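Local coordinates for protein polyketide biosynthesis cytochrome P450 PksS (PDB 4YZR) that is a haem-dependent cytochrome P450 monooxygenase of the bacillaene antibiotic pathway in Bacillus subtilis, acting on dihydrobacillaene, at residues L21-R25 with L46-Y50; I315-N321 with R341-F345; E156-I160 with D210-S214; L200-R205 with I213-H218. All blocks are in the same frame, centred on the assembly; numbering follows the deposited sequence.

Contact 1: L21-R25 with L46-Y50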
loop_
_atom_site.group_PDB
_atom_site.type_symbol
_atom_site.label_atom_id
_atom_site.label_comp_id
_atom_site.label_asym_id
_atom_site.label_seq_id
_atom_site.Cartn_x
_atom_site.Cartn_y
_atom_site.Cartn_z
ATOM N N LEU A 21 -1.265 10.280 -15.532
ATOM C CA LEU A 21 0.171 10.021 -15.406
ATOM C C LEU A 21 0.778 9.519 -16.755
ATOM O O LEU A 21 1.906 9.840 -17.081
ATOM C CB LEU A 21 0.452 9.026 -14.300
ATOM C CG LEU A 21 0.084 9.406 -12.877
ATOM C CD1 LEU A 21 0.362 8.233 -11.952
ATOM C CD2 LEU A 21 0.868 10.617 -12.509
ATOM N N GLY A 22 -0.000 8.761 -17.496
ATOM C CA GLY A 22 0.431 8.259 -18.809
ATOM C C GLY A 22 0.637 9.379 -19.819
ATOM O O GLY A 22 1.576 9.328 -20.648
ATOM N N ARG A 23 -0.264 10.356 -19.781
ATOM C CA ARG A 23 -0.112 11.506 -20.709
ATOM C C ARG A 23 1.108 12.267 -20.361
ATOM O O ARG A 23 1.884 12.615 -21.211
ATOM C CB ARG A 23 -1.368 12.381 -20.663
ATOM C CG ARG A 23 -1.100 13.728 -21.339
ATOM C CD ARG A 23 -2.361 14.561 -21.494
ATOM N NE ARG A 23 -2.659 15.208 -20.211
ATOM C CZ ARG A 23 -3.709 14.935 -19.408
ATOM N NH1 ARG A 23 -4.594 13.973 -19.695
ATOM N NH2 ARG A 23 -3.863 15.635 -18.274
ATOM N N PHE A 24 1.408 12.511 -19.068
ATOM C CA PHE A 24 2.635 13.109 -18.649
ATOM C C PHE A 24 3.848 12.277 -19.056
ATOM O O PHE A 24 4.852 12.848 -19.515
ATOM C CB PHE A 24 2.660 13.420 -17.112
ATOM C CG PHE A 24 1.939 14.710 -16.780
ATOM C CD1 PHE A 24 2.632 15.884 -16.856
ATOM C CD2 PHE A 24 0.623 14.732 -16.402
ATOM C CE1 PHE A 24 1.992 17.097 -16.565
ATOM C CE2 PHE A 24 -0.010 15.975 -16.070
ATOM C CZ PHE A 24 0.686 17.120 -16.190
ATOM N N ARG A 25 3.768 10.979 -18.942
ATOM C CA ARG A 25 4.896 10.149 -19.311
ATOM C C ARG A 25 5.267 10.379 -20.788
ATOM O O ARG A 25 6.373 10.451 -21.120
ATOM C CB ARG A 25 4.567 8.667 -19.089
ATOM C CG ARG A 25 5.819 7.787 -19.186
ATOM C CD ARG A 25 5.564 6.279 -19.103
ATOM N NE ARG A 25 4.782 5.891 -20.259
ATOM C CZ ARG A 25 3.575 5.393 -20.244
ATOM N NH1 ARG A 25 2.950 5.068 -19.123
ATOM N NH2 ARG A 25 2.947 5.236 -21.368
ATOM N N LEU A 46 7.011 15.916 -10.906
ATOM C CA LEU A 46 6.365 14.672 -11.231
ATOM C C LEU A 46 7.223 13.901 -12.186
ATOM O O LEU A 46 7.498 14.384 -13.289
ATOM C CB LEU A 46 4.986 14.927 -11.850
ATOM C CG LEU A 46 4.205 13.701 -12.270
ATOM C CD1 LEU A 46 3.915 12.774 -11.086
ATOM C CD2 LEU A 46 2.937 14.074 -13.083
ATOM N N ILE A 47 7.605 12.652 -11.843
ATOM C CA ILE A 47 8.460 11.787 -12.628
ATOM C C ILE A 47 7.660 10.603 -13.089
ATOM O O ILE A 47 7.145 9.844 -12.213
ATOM C CB ILE A 47 9.657 11.340 -11.733
ATOM C CG1 ILE A 47 10.297 12.512 -10.998
ATOM C CG2 ILE A 47 10.704 10.557 -12.579
ATOM C CD1 ILE A 47 10.859 13.611 -11.860
ATOM N N THR A 48 7.380 10.451 -14.381
ATOM C CA THR A 48 6.478 9.450 -14.882
ATOM C C THR A 48 6.996 8.313 -15.656
ATOM O O THR A 48 6.306 7.332 -15.873
ATOM C CB THR A 48 5.307 10.090 -15.617
ATOM O OG1 THR A 48 5.861 11.150 -16.437
ATOM C CG2 THR A 48 4.364 10.723 -14.623
ATOM N N ARG A 49 8.244 8.442 -16.198
ATOM C CA ARG A 49 8.847 7.304 -16.867
ATOM C C ARG A 49 9.548 6.310 -15.952
ATOM O O ARG A 49 10.065 6.713 -14.931
ATOM C CB ARG A 49 9.933 7.779 -17.833
ATOM C CG ARG A 49 9.380 8.482 -19.096
ATOM C CD ARG A 49 10.556 9.226 -19.809
ATOM N NE ARG A 49 11.632 8.292 -20.196
ATOM C CZ ARG A 49 11.769 7.736 -21.387
ATOM N NH1 ARG A 49 12.754 6.872 -21.604
ATOM N NH2 ARG A 49 10.893 7.955 -22.378
ATOM N N TYR A 50 9.608 5.055 -16.356
ATOM C CA TYR A 50 10.229 4.029 -15.526
ATOM C C TYR A 50 11.716 4.322 -15.328
ATOM O O TYR A 50 12.260 4.224 -14.242
ATOM C CB TYR A 50 10.035 2.668 -16.165
ATOM C CG TYR A 50 10.490 1.492 -15.371
ATOM C CD1 TYR A 50 11.805 1.057 -15.328
ATOM C CD2 TYR A 50 9.549 0.703 -14.685
ATOM C CE1 TYR A 50 12.189 -0.074 -14.672
ATOM C CE2 TYR A 50 9.936 -0.458 -14.019
ATOM C CZ TYR A 50 11.259 -0.847 -14.028
ATOM O OH TYR A 50 11.654 -2.028 -13.424
HETATM O O HOH W 1 8.187 8.893 -22.534
#
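Leu46, near the end of strand 42-47, points its side chain at helix 17-27 and meets two of its apolar residues. Its CD2 lies over one face of the Phe24 ring, 4.2 Å from the centroid and 23° off the normal, a CH-pi contact; its CD1 is 4.0 Å from Leu21 CD2. Ile47 turns the other way, toward helix 50-58, and plays no part against helix 17-27. Thr48 then makes the tightest approach, with its CA 4.8 Å from Arg25 CA. Its small side chain allows this: Thr48 OG1 is 3.2 Å from Arg25 CA, and Thr48 CG2 is 3.6 Å from Leu21 O, a carbonyl already taken within the helix by Arg25 N. The hydroxyl has a weak hydrogen bond to Pro29 O instead of one to the helix. At Arg49, the N-cap position of helix 50-58, the aliphatic parts of two arginines touch, Arg49 CG to Arg25 CG at 3.6 Å, while the charged ends part: Arg25 reaches Ser319 O and Arg49 pairs with Asp51. Water 1 spans the edge, donating to Arg25 O at 2.8 Å and accepting from Arg49 NH2 at 2.9 Å. Tyr50 leads on into helix 50-58. This is the N-terminal part of the P450 fold, where helix A packs on the hairpin 30-35/42-47 of the first beta-sheet just before helix B.

Contact 2: I315-N321 with R341-F345; sequences IGIGSAN and RHISF. With HEM (protoporphyrin IX containing Fe), chain C.
Ile343, with chi1 p and chi2 t, extends CD1 over Ala320 CB (3.9 Å), 4.3 Å from Ile317 CG1 and 4.4 Å from Ile315 CG2. The first segment leaves a strand through an inverse gamma turn centred on Gly316 (phi/psi -81/71), also the N-cap of the short helix starting at Ile317. The second has no regular structure: His342 is polyproline II-like (-65/160), and Ile343 (-114/30) and Ser344 (-63/-24) turn the chain toward the haem. The CA atoms of Asn321 and His342 are 5.4 Å apart, those of Ile317 and Ile343 6.3 Å. Asn321 (chi1 m) joins the two: its OD1 accepts from Ile343 N at 2.9 Å, and its ND2 makes a weak bond of 2.8 Å to Ser344 OG, which also bonds Leu282 O. Ser344 N donates to His342 ND1 at 3.1 Å, His342 NE2 bonds Glu279 OE1, and Ser344 O lies 3.5 Å from the haem methyl CMA. Phe345 begins the FxxGxxxCxG signature of P450s, the haem-binding loop that leads to Cys352, probably the axial ligand.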
loop_
_atom_site.group_PDB
_atom_site.type_symbol
_atom_site.label_atom_id
_atom_site.label_comp_id
_atom_site.label_asym_id
_atom_site.label_seq_id
_atom_site.Cartn_x
_atom_site.Cartn_y
_atom_site.Cartn_z
ATOM N N ILE A 315 7.042 10.191 -7.513
ATOM C CA ILE A 315 7.350 9.053 -8.287
ATOM C C ILE A 315 6.057 8.458 -8.828
ATOM O O ILE A 315 5.214 7.962 -8.048
ATOM C CB ILE A 315 8.122 8.000 -7.505
ATOM C CG1 ILE A 315 9.402 8.543 -6.899
ATOM C CG2 ILE A 315 8.357 6.731 -8.278
ATOM C CD1 ILE A 315 10.492 8.900 -7.891
ATOM N N GLY A 316 5.807 8.519 -10.123
ATOM C CA GLY A 316 4.624 8.069 -10.781
ATOM C C GLY A 316 4.617 6.604 -11.020
ATOM O O GLY A 316 4.718 6.143 -12.158
ATOM N N ILE A 317 4.463 5.826 -9.973
ATOM C CA ILE A 317 4.381 4.352 -10.091
ATOM C C ILE A 317 3.436 3.911 -11.170
ATOM O O ILE A 317 3.749 3.015 -11.979
ATOM C CB ILE A 317 4.012 3.747 -8.710
ATOM C CG1 ILE A 317 5.094 3.936 -7.704
ATOM C CG2 ILE A 317 3.715 2.270 -8.851
ATOM C CD1 ILE A 317 4.788 3.439 -6.278
ATOM N N GLY A 318 2.214 4.456 -11.187
ATOM C CA GLY A 318 1.209 3.954 -12.076
ATOM C C GLY A 318 1.631 4.012 -13.572
ATOM O O GLY A 318 1.346 3.082 -14.306
ATOM N N SER A 319 2.241 5.149 -13.935
ATOM C CA SER A 319 2.716 5.247 -15.314
ATOM C C SER A 319 4.003 4.540 -15.545
ATOM O O SER A 319 4.253 4.035 -16.665
ATOM C CB SER A 319 2.805 6.721 -15.669
ATOM O OG SER A 319 3.610 7.466 -14.872
ATOM N N ALA A 320 4.913 4.506 -14.598
ATOM C CA ALA A 320 6.154 3.786 -14.780
ATOM C C ALA A 320 5.868 2.324 -15.064
ATOM O O ALA A 320 6.483 1.662 -15.913
ATOM C CB ALA A 320 7.000 3.871 -13.529
ATOM N N ASN A 321 4.848 1.776 -14.375
ATOM C CA ASN A 321 4.406 0.401 -14.517
ATOM C C ASN A 321 3.744 0.096 -15.875
ATOM O O ASN A 321 3.513 -1.055 -16.167
ATOM C CB ASN A 321 3.463 0.064 -13.368
ATOM C CG ASN A 321 4.162 -0.337 -12.154
ATOM O OD1 ASN A 321 5.370 -0.570 -12.122
ATOM N ND2 ASN A 321 3.385 -0.470 -11.071
ATOM N N ARG A 341 8.814 -6.559 -13.871
ATOM C CA ARG A 341 9.634 -5.755 -13.055
ATOM C C ARG A 341 8.917 -4.419 -12.673
ATOM O O ARG A 341 9.472 -3.404 -12.592
ATOM C CB ARG A 341 11.028 -5.499 -13.665
ATOM C CG ARG A 341 11.826 -6.798 -13.864
ATOM C CD ARG A 341 13.320 -6.610 -14.149
ATOM N NE ARG A 341 13.466 -6.987 -15.554
ATOM C CZ ARG A 341 13.680 -8.217 -16.021
ATOM N NH1 ARG A 341 13.974 -9.233 -15.225
ATOM N NH2 ARG A 341 13.726 -8.389 -17.310
ATOM N N HIS A 342 7.674 -4.561 -12.215
ATOM C CA HIS A 342 6.920 -3.427 -11.734
ATOM C C HIS A 342 7.568 -2.845 -10.486
ATOM O O HIS A 342 8.324 -3.533 -9.742
ATOM C CB HIS A 342 5.453 -3.875 -11.425
ATOM C CG HIS A 342 5.309 -4.780 -10.277
ATOM N ND1 HIS A 342 5.434 -4.392 -8.961
ATOM C CD2 HIS A 342 5.056 -6.106 -10.249
ATOM C CE1 HIS A 342 5.224 -5.409 -8.177
ATOM N NE2 HIS A 342 5.022 -6.491 -8.911
ATOM N N ILE A 343 7.246 -1.623 -10.186
ATOM C CA ILE A 343 7.685 -0.914 -8.999
ATOM C C ILE A 343 6.534 -0.580 -8.019
ATOM O O ILE A 343 6.565 0.386 -7.301
ATOM C CB ILE A 343 8.490 0.342 -9.320
ATOM C CG1 ILE A 343 7.771 1.364 -10.168
ATOM C CG2 ILE A 343 9.822 -0.051 -9.990
ATOM C CD1 ILE A 343 8.462 2.771 -10.123
ATOM N N SER A 344 5.541 -1.459 -8.035
ATOM C CA SER A 344 4.403 -1.265 -7.120
ATOM C C SER A 344 4.734 -1.317 -5.654
ATOM O O SER A 344 3.995 -0.788 -4.831
ATOM C CB SER A 344 3.318 -2.190 -7.380
ATOM O OG SER A 344 2.884 -2.018 -8.786
ATOM N N PHE A 345 5.831 -1.986 -5.324
ATOM C CA PHE A 345 6.400 -2.096 -3.928
ATOM C C PHE A 345 7.566 -1.119 -3.744
ATOM O O PHE A 345 8.316 -1.219 -2.788
ATOM C CB PHE A 345 6.778 -3.495 -3.610
ATOM C CG PHE A 345 5.650 -4.461 -3.481
ATOM C CD1 PHE A 345 4.622 -4.258 -2.571
ATOM C CD2 PHE A 345 5.618 -5.693 -4.176
ATOM C CE1 PHE A 345 3.606 -5.127 -2.365
ATOM C CE2 PHE A 345 4.633 -6.607 -3.979
ATOM C CZ PHE A 345 3.637 -6.351 -3.071
HETATM C CHA HEM C . 7.032 0.498 1.910
HETATM C CHB HEM C . 3.642 -0.603 -1.353
HETATM C CHC HEM C . 1.608 -3.674 1.821
HETATM C CHD HEM C . 4.905 -2.432 5.078
HETATM C C1A HEM C . 6.284 0.490 0.757
HETATM C C2A HEM C . 6.545 1.212 -0.496
HETATM C C3A HEM C . 5.581 0.948 -1.342
HETATM C C4A HEM C . 4.704 -0.042 -0.712
HETATM C CMA HEM C . 5.363 1.543 -2.676
HETATM C CAA HEM C . 7.674 2.234 -0.682
HETATM C CBA HEM C . 7.270 3.592 -0.332
HETATM C CGA HEM C . 8.329 4.760 -0.533
HETATM O O1A HEM C . 7.818 5.920 -0.357
HETATM O O2A HEM C . 9.393 4.390 -0.864
HETATM C C1B HEM C . 2.783 -1.529 -0.767
HETATM C C2B HEM C . 1.689 -2.185 -1.405
HETATM C C3B HEM C . 1.089 -3.050 -0.553
HETATM C C4B HEM C . 1.855 -2.933 0.689
HETATM C CMB HEM C . 1.337 -1.909 -2.794
HETATM C CAB HEM C . -0.053 -3.936 -0.695
HETATM C CBB HEM C . -0.467 -4.321 -1.851
HETATM C C1C HEM C . 2.315 -3.673 2.994
HETATM C C2C HEM C . 2.073 -4.409 4.173
HETATM C C3C HEM C . 3.027 -4.057 5.129
HETATM C C4C HEM C . 3.830 -3.051 4.511
HETATM C CMC HEM C . 1.034 -5.499 4.216
HETATM C CAC HEM C . 3.193 -4.554 6.484
HETATM C CBC HEM C . 2.233 -5.016 7.200
HETATM C C1D HEM C . 5.776 -1.515 4.539
HETATM C C2D HEM C . 6.850 -0.875 5.260
HETATM C C3D HEM C . 7.460 -0.066 4.345
HETATM C C4D HEM C . 6.760 -0.215 3.054
HETATM C CMD HEM C . 7.268 -1.133 6.690
HETATM C CAD HEM C . 8.673 0.805 4.550
HETATM C CBD HEM C . 9.953 0.092 4.246
HETATM C CGD HEM C . 11.260 0.891 4.543
HETATM O O1D HEM C . 11.128 2.114 4.665
HETATM O O2D HEM C . 12.310 0.220 4.568
HETATM N NA HEM C . 5.216 -0.316 0.524
HETATM N NB HEM C . 2.877 -2.056 0.501
HETATM N NC HEM C . 3.400 -2.871 3.214
HETATM N ND HEM C . 5.706 -1.102 3.230
HETATM FE FE HEM C . 4.352 -1.632 1.857
#

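Contact 3: E156-I160 with D210-S214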
loop_
_atom_site.group_PDB
_atom_site.type_symbol
_atom_site.label_atom_id
_atom_site.label_comp_id
_atom_site.label_asym_id
_atom_site.label_seq_id
_atom_site.Cartn_x
_atom_site.Cartn_y
_atom_site.Cartn_z
ATOM N N GLU A 156 -4.872 -10.274 13.855
ATOM C CA GLU A 156 -4.257 -11.543 14.326
ATOM C C GLU A 156 -2.785 -11.399 14.443
ATOM O O GLU A 156 -2.185 -11.860 15.456
ATOM C CB GLU A 156 -4.638 -12.691 13.405
ATOM C CG GLU A 156 -6.071 -13.148 13.435
ATOM C CD GLU A 156 -6.359 -14.431 12.673
ATOM O OE1 GLU A 156 -5.464 -14.988 12.120
ATOM O OE2 GLU A 156 -7.515 -14.913 12.749
ATOM N N LEU A 157 -2.134 -10.773 13.460
ATOM C CA LEU A 157 -0.671 -10.696 13.508
ATOM C C LEU A 157 -0.190 -9.869 14.689
ATOM O O LEU A 157 0.812 -10.218 15.337
ATOM C CB LEU A 157 -0.208 -10.076 12.185
ATOM C CG LEU A 157 1.294 -9.871 12.039
ATOM C CD1 LEU A 157 2.021 -11.167 12.065
ATOM C CD2 LEU A 157 1.600 -9.151 10.775
ATOM N N MET A 158 -0.875 -8.789 15.006
ATOM C CA MET A 158 -0.536 -7.921 16.099
ATOM C C MET A 158 -1.120 -8.418 17.472
ATOM O O MET A 158 -0.893 -7.751 18.506
ATOM C CB MET A 158 -1.041 -6.527 15.870
ATOM C CG MET A 158 -0.472 -5.893 14.646
ATOM S SD MET A 158 1.270 -5.527 14.818
ATOM C CE MET A 158 1.638 -4.876 13.176
ATOM N N GLY A 159 -1.883 -9.465 17.513
ATOM C CA GLY A 159 -2.489 -9.949 18.730
ATOM C C GLY A 159 -3.529 -9.047 19.277
ATOM O O GLY A 159 -3.653 -8.929 20.514
ATOM N N ILE A 160 -4.321 -8.397 18.430
ATOM C CA ILE A 160 -5.403 -7.529 18.932
ATOM C C ILE A 160 -6.556 -8.487 19.328
ATOM O O ILE A 160 -7.079 -9.185 18.479
ATOM C CB ILE A 160 -5.883 -6.535 17.825
ATOM C CG1 ILE A 160 -4.773 -5.678 17.278
ATOM C CG2 ILE A 160 -7.003 -5.638 18.320
ATOM C CD1 ILE A 160 -3.928 -5.001 18.278
ATOM N N ASP A 210 2.642 -14.825 21.373
ATOM C CA ASP A 210 2.929 -15.189 20.042
ATOM C C ASP A 210 2.192 -14.160 19.138
ATOM O O ASP A 210 1.110 -14.406 18.601
ATOM C CB ASP A 210 2.330 -16.571 19.791
ATOM C CG ASP A 210 2.834 -17.199 18.568
ATOM O OD1 ASP A 210 3.827 -16.671 18.052
ATOM O OD2 ASP A 210 2.235 -18.211 18.115
ATOM N N ASP A 211 2.831 -13.036 18.948
ATOM C CA ASP A 211 2.290 -11.965 18.075
ATOM C C ASP A 211 3.433 -11.018 17.778
ATOM O O ASP A 211 4.500 -10.958 18.451
ATOM C CB ASP A 211 1.162 -11.145 18.795
ATOM C CG ASP A 211 1.694 -10.443 20.007
ATOM O OD1 ASP A 211 1.731 -10.996 21.104
ATOM O OD2 ASP A 211 2.139 -9.282 19.991
ATOM N N LEU A 212 3.227 -10.152 16.829
ATOM C CA LEU A 212 4.276 -9.293 16.357
ATOM C C LEU A 212 4.581 -8.198 17.295
ATOM O O LEU A 212 5.792 -7.728 17.300
ATOM C CB LEU A 212 3.892 -8.778 14.960
ATOM C CG LEU A 212 4.919 -7.883 14.253
ATOM C CD1 LEU A 212 6.183 -8.659 14.094
ATOM C CD2 LEU A 212 4.330 -7.581 12.849
ATOM N N ILE A 213 3.706 -7.684 18.160
ATOM C CA ILE A 213 4.070 -6.673 19.079
ATOM C C ILE A 213 5.077 -7.301 20.079
ATOM O O ILE A 213 6.180 -6.725 20.339
ATOM C CB ILE A 213 2.892 -6.064 19.857
ATOM C CG1 ILE A 213 2.011 -5.337 18.824
ATOM C CG2 ILE A 213 3.383 -5.134 20.958
ATOM C CD1 ILE A 213 0.747 -4.866 19.409
ATOM N N SER A 214 4.804 -8.524 20.555
ATOM C CA SER A 214 5.720 -9.195 21.458
ATOM C C SER A 214 7.043 -9.391 20.753
ATOM O O SER A 214 8.147 -9.112 21.409
ATOM C CB SER A 214 5.156 -10.549 21.763
ATOM O OG SER A 214 4.012 -10.453 22.643
HETATM O O HOH W 2 -0.102 -13.535 15.782
#
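The C-terminal end of helix 148-158 meets the N-terminal end of helix 212-218, which correspond to helices E and H of the P450 fold. Gly159, with phi 68°, closes the first in a Schellman motif; Asp211, extended at phi/psi -164/168, is the N-cap of the second. The two segments come closest at Met158 and Leu212, CA to CA 5.0 Å, and one backbone bond joins them, Leu212 N to Leu157 O at 2.8 Å. Gly159 fits for want of a side chain: an ideal CB there would sit 2.9 Å from Asp211 CB, a clash. The Asp211 carboxylate serves its own helix, OD2 accepting from Ser214 N at 2.8 Å and OD1 from Ser214 OG at 2.8 Å, and OD2 also forms a salt bridge with Arg204. Arg204 further bonds the carbonyls of Met158 and Gly159, tying both helix ends together. Leu212 fills the apolar side, its CD2 3.8 Å from both Leu157 CD2 and Met158 CE. Beside it, Ile213 CD1 comes within 3.4 Å of Met158 O.

Contact 4: L200-R205 with I213-H218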
loop_
_atom_site.group_PDB
_atom_site.type_symbol
_atom_site.label_atom_id
_atom_site.label_comp_id
_atom_site.label_asym_id
_atom_site.label_seq_id
_atom_site.Cartn_x
_atom_site.Cartn_y
_atom_site.Cartn_z
ATOM N N LEU A 200 -0.328 -2.548 25.334
ATOM C CA LEU A 200 0.047 -3.880 24.861
ATOM C C LEU A 200 1.553 -4.049 24.979
ATOM O O LEU A 200 2.011 -5.123 25.306
ATOM C CB LEU A 200 -0.361 -4.054 23.373
ATOM C CG LEU A 200 -1.852 -3.980 23.135
ATOM C CD1 LEU A 200 -2.179 -4.356 21.674
ATOM C CD2 LEU A 200 -2.697 -4.807 24.065
ATOM N N ILE A 201 2.337 -3.033 24.651
ATOM C CA ILE A 201 3.790 -3.123 24.693
ATOM C C ILE A 201 4.221 -3.385 26.156
ATOM O O ILE A 201 5.004 -4.284 26.434
ATOM C CB ILE A 201 4.406 -1.840 24.216
ATOM C CG1 ILE A 201 4.338 -1.727 22.686
ATOM C CG2 ILE A 201 5.890 -1.714 24.641
ATOM C CD1 ILE A 201 4.508 -0.403 22.155
ATOM N N HIS A 202 3.631 -2.637 27.054
ATOM C CA HIS A 202 3.991 -2.845 28.507
ATOM C C HIS A 202 3.712 -4.246 28.933
ATOM O O HIS A 202 4.566 -4.916 29.536
ATOM C CB HIS A 202 3.221 -1.868 29.313
ATOM C CG HIS A 202 3.416 -2.032 30.792
ATOM N ND1 HIS A 202 2.526 -2.726 31.585
ATOM C CD2 HIS A 202 4.401 -1.602 31.611
ATOM C CE1 HIS A 202 2.948 -2.703 32.840
ATOM N NE2 HIS A 202 4.097 -2.049 32.874
ATOM N N ASP A 203 2.536 -4.763 28.584
ATOM C CA ASP A 203 2.130 -6.041 29.009
ATOM C C ASP A 203 2.971 -7.094 28.435
ATOM O O ASP A 203 3.334 -8.048 29.124
ATOM C CB ASP A 203 0.647 -6.272 28.695
ATOM C CG ASP A 203 -0.278 -5.363 29.470
ATOM O OD1 ASP A 203 0.133 -4.579 30.391
ATOM O OD2 ASP A 203 -1.462 -5.446 29.110
ATOM N N ARG A 204 3.356 -6.962 27.133
ATOM C CA ARG A 204 4.095 -8.015 26.479
ATOM C C ARG A 204 5.611 -8.017 26.709
ATOM O O ARG A 204 6.242 -9.001 26.460
ATOM C CB ARG A 204 3.755 -8.029 24.946
ATOM C CG ARG A 204 2.285 -8.356 24.822
ATOM C CD ARG A 204 1.660 -8.102 23.434
ATOM N NE ARG A 204 0.212 -8.308 23.490
ATOM C CZ ARG A 204 -0.593 -8.374 22.441
ATOM N NH1 ARG A 204 -0.108 -8.125 21.194
ATOM N NH2 ARG A 204 -1.880 -8.427 22.616
ATOM N N ARG A 205 6.122 -6.901 27.139
ATOM C CA ARG A 205 7.514 -6.857 27.559
ATOM C C ARG A 205 7.653 -7.781 28.780
ATOM O O ARG A 205 8.640 -8.523 28.884
ATOM C CB ARG A 205 7.935 -5.449 27.892
ATOM C CG ARG A 205 9.468 -5.303 27.982
ATOM C CD ARG A 205 9.899 -3.877 28.226
ATOM N NE ARG A 205 9.864 -2.968 27.053
ATOM C CZ ARG A 205 9.038 -1.932 26.895
ATOM N NH1 ARG A 205 8.043 -1.735 27.752
ATOM N NH2 ARG A 205 9.161 -1.121 25.840
ATOM N N ILE A 213 3.706 -7.684 18.160
ATOM C CA ILE A 213 4.070 -6.673 19.079
ATOM C C ILE A 213 5.077 -7.301 20.079
ATOM O O ILE A 213 6.180 -6.725 20.339
ATOM C CB ILE A 213 2.892 -6.064 19.857
ATOM C CG1 ILE A 213 2.011 -5.337 18.824
ATOM C CG2 ILE A 213 3.383 -5.134 20.958
ATOM C CD1 ILE A 213 0.747 -4.866 19.409
ATOM N N SER A 214 4.804 -8.524 20.555
ATOM C CA SER A 214 5.720 -9.195 21.458
ATOM C C SER A 214 7.043 -9.391 20.753
ATOM O O SER A 214 8.147 -9.112 21.409
ATOM C CB SER A 214 5.156 -10.549 21.763
ATOM O OG SER A 214 4.012 -10.453 22.643
ATOM N N LYS A 215 7.060 -9.839 19.536
ATOM C CA LYS A 215 8.300 -10.110 18.824
ATOM C C LYS A 215 9.101 -8.803 18.626
ATOM O O LYS A 215 10.362 -8.822 18.728
ATOM C CB LYS A 215 8.075 -10.782 17.510
ATOM C CG LYS A 215 7.582 -12.234 17.572
ATOM C CD LYS A 215 7.560 -12.913 16.158
ATOM C CE LYS A 215 8.939 -12.787 15.438
ATOM N NZ LYS A 215 9.375 -13.614 14.225
ATOM N N LEU A 216 8.510 -7.635 18.333
ATOM C CA LEU A 216 9.225 -6.365 18.161
ATOM C C LEU A 216 9.784 -5.892 19.473
ATOM O O LEU A 216 10.876 -5.313 19.516
ATOM C CB LEU A 216 8.337 -5.301 17.526
ATOM C CG LEU A 216 8.165 -5.450 16.042
ATOM C CD1 LEU A 216 7.025 -4.572 15.575
ATOM C CD2 LEU A 216 9.436 -4.999 15.337
ATOM N N VAL A 217 9.038 -6.033 20.550
ATOM C CA VAL A 217 9.462 -5.650 21.868
ATOM C C VAL A 217 10.714 -6.419 22.261
ATOM O O VAL A 217 11.630 -5.739 22.803
ATOM C CB VAL A 217 8.355 -5.825 22.890
ATOM C CG1 VAL A 217 8.889 -5.713 24.342
ATOM C CG2 VAL A 217 7.286 -4.837 22.635
ATOM N N HIS A 218 10.808 -7.658 21.858
ATOM C CA HIS A 218 11.966 -8.471 22.246
ATOM C C HIS A 218 13.091 -8.537 21.257
ATOM O O HIS A 218 14.159 -9.004 21.571
ATOM C CB HIS A 218 11.479 -9.796 22.778
ATOM C CG HIS A 218 10.726 -9.615 24.062
ATOM N ND1 HIS A 218 9.351 -9.664 24.161
ATOM C CD2 HIS A 218 11.183 -9.265 25.290
ATOM C CE1 HIS A 218 9.007 -9.430 25.420
ATOM N NE2 HIS A 218 10.098 -9.149 26.110
#
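The imidazole of His218 bridges two helices edge-on: its NE2 donates across the gap to Arg205 O at 3.2 Å, while its ND1 donates back to Ser214 O, one turn earlier in its own helix, at 3.1 Å. With both nitrogens donating, the ring would carry two protons, and its CE1 sits only 3.0 Å from Arg204 O. The setting is the pair of consecutive helices 183-206 and 212-218, helices G and H of the P450 fold, whose short segments here cross at -70° with axes 9.0 Å apart. Arg204 and Ile213 are the residues most covered, followed by Val217. Ile213 points at the longer helix, with CD1 3.7 Å from Leu200 CD1 and CG2 3.9 Å from Ile201 CG1. One turn on, Val217 continues the apolar seam, CG2 to Ile201 CG2 at 4.0 Å and CG1 to Arg205 CA at 3.7 Å; Ile201 itself also packs on helix 228-259. Toward solvent the seam gives way to polar groups, where Arg205 forms a salt bridge with Glu228. Arg204 stretches past Ile213, its NH1 3.8 Å from Ile213 CD1, to reach Asp211 and the carbonyls of Met158 and Gly159. The helices come closest where its backbone faces Ser214, CA to CA 5.4 Å, and Ser214 OG, hydrogen-bonded to Asp211 OD1, lies 3.4 Å from Arg204 CB.

The contacts form two touching pairs on opposite sides of the chain's centre. Contacts 1 and 2 share the sheet side: Ile47 O lies 2.8 Å from Gly316 N and Tyr50 OH 2.7 Å from Arg341 O; contact 1, lacking direct hydrogen bonds, mixes apolar groups with a threonine and two arginines, beside the loop held by Asn321 at the haem. Contacts 3 and 4 share Ile213 and Ser214, and Arg204 of contact 4 bonds into contact 3. The centre of contact 2 lies about 12 Å from the chain's centre, that of contact 4, largely buried but with Arg205 and His218 exposed, about 25 Å. Side-chain amide bonding distinguishes contact 2, helix capping contact 3, and helix crossing contact 4.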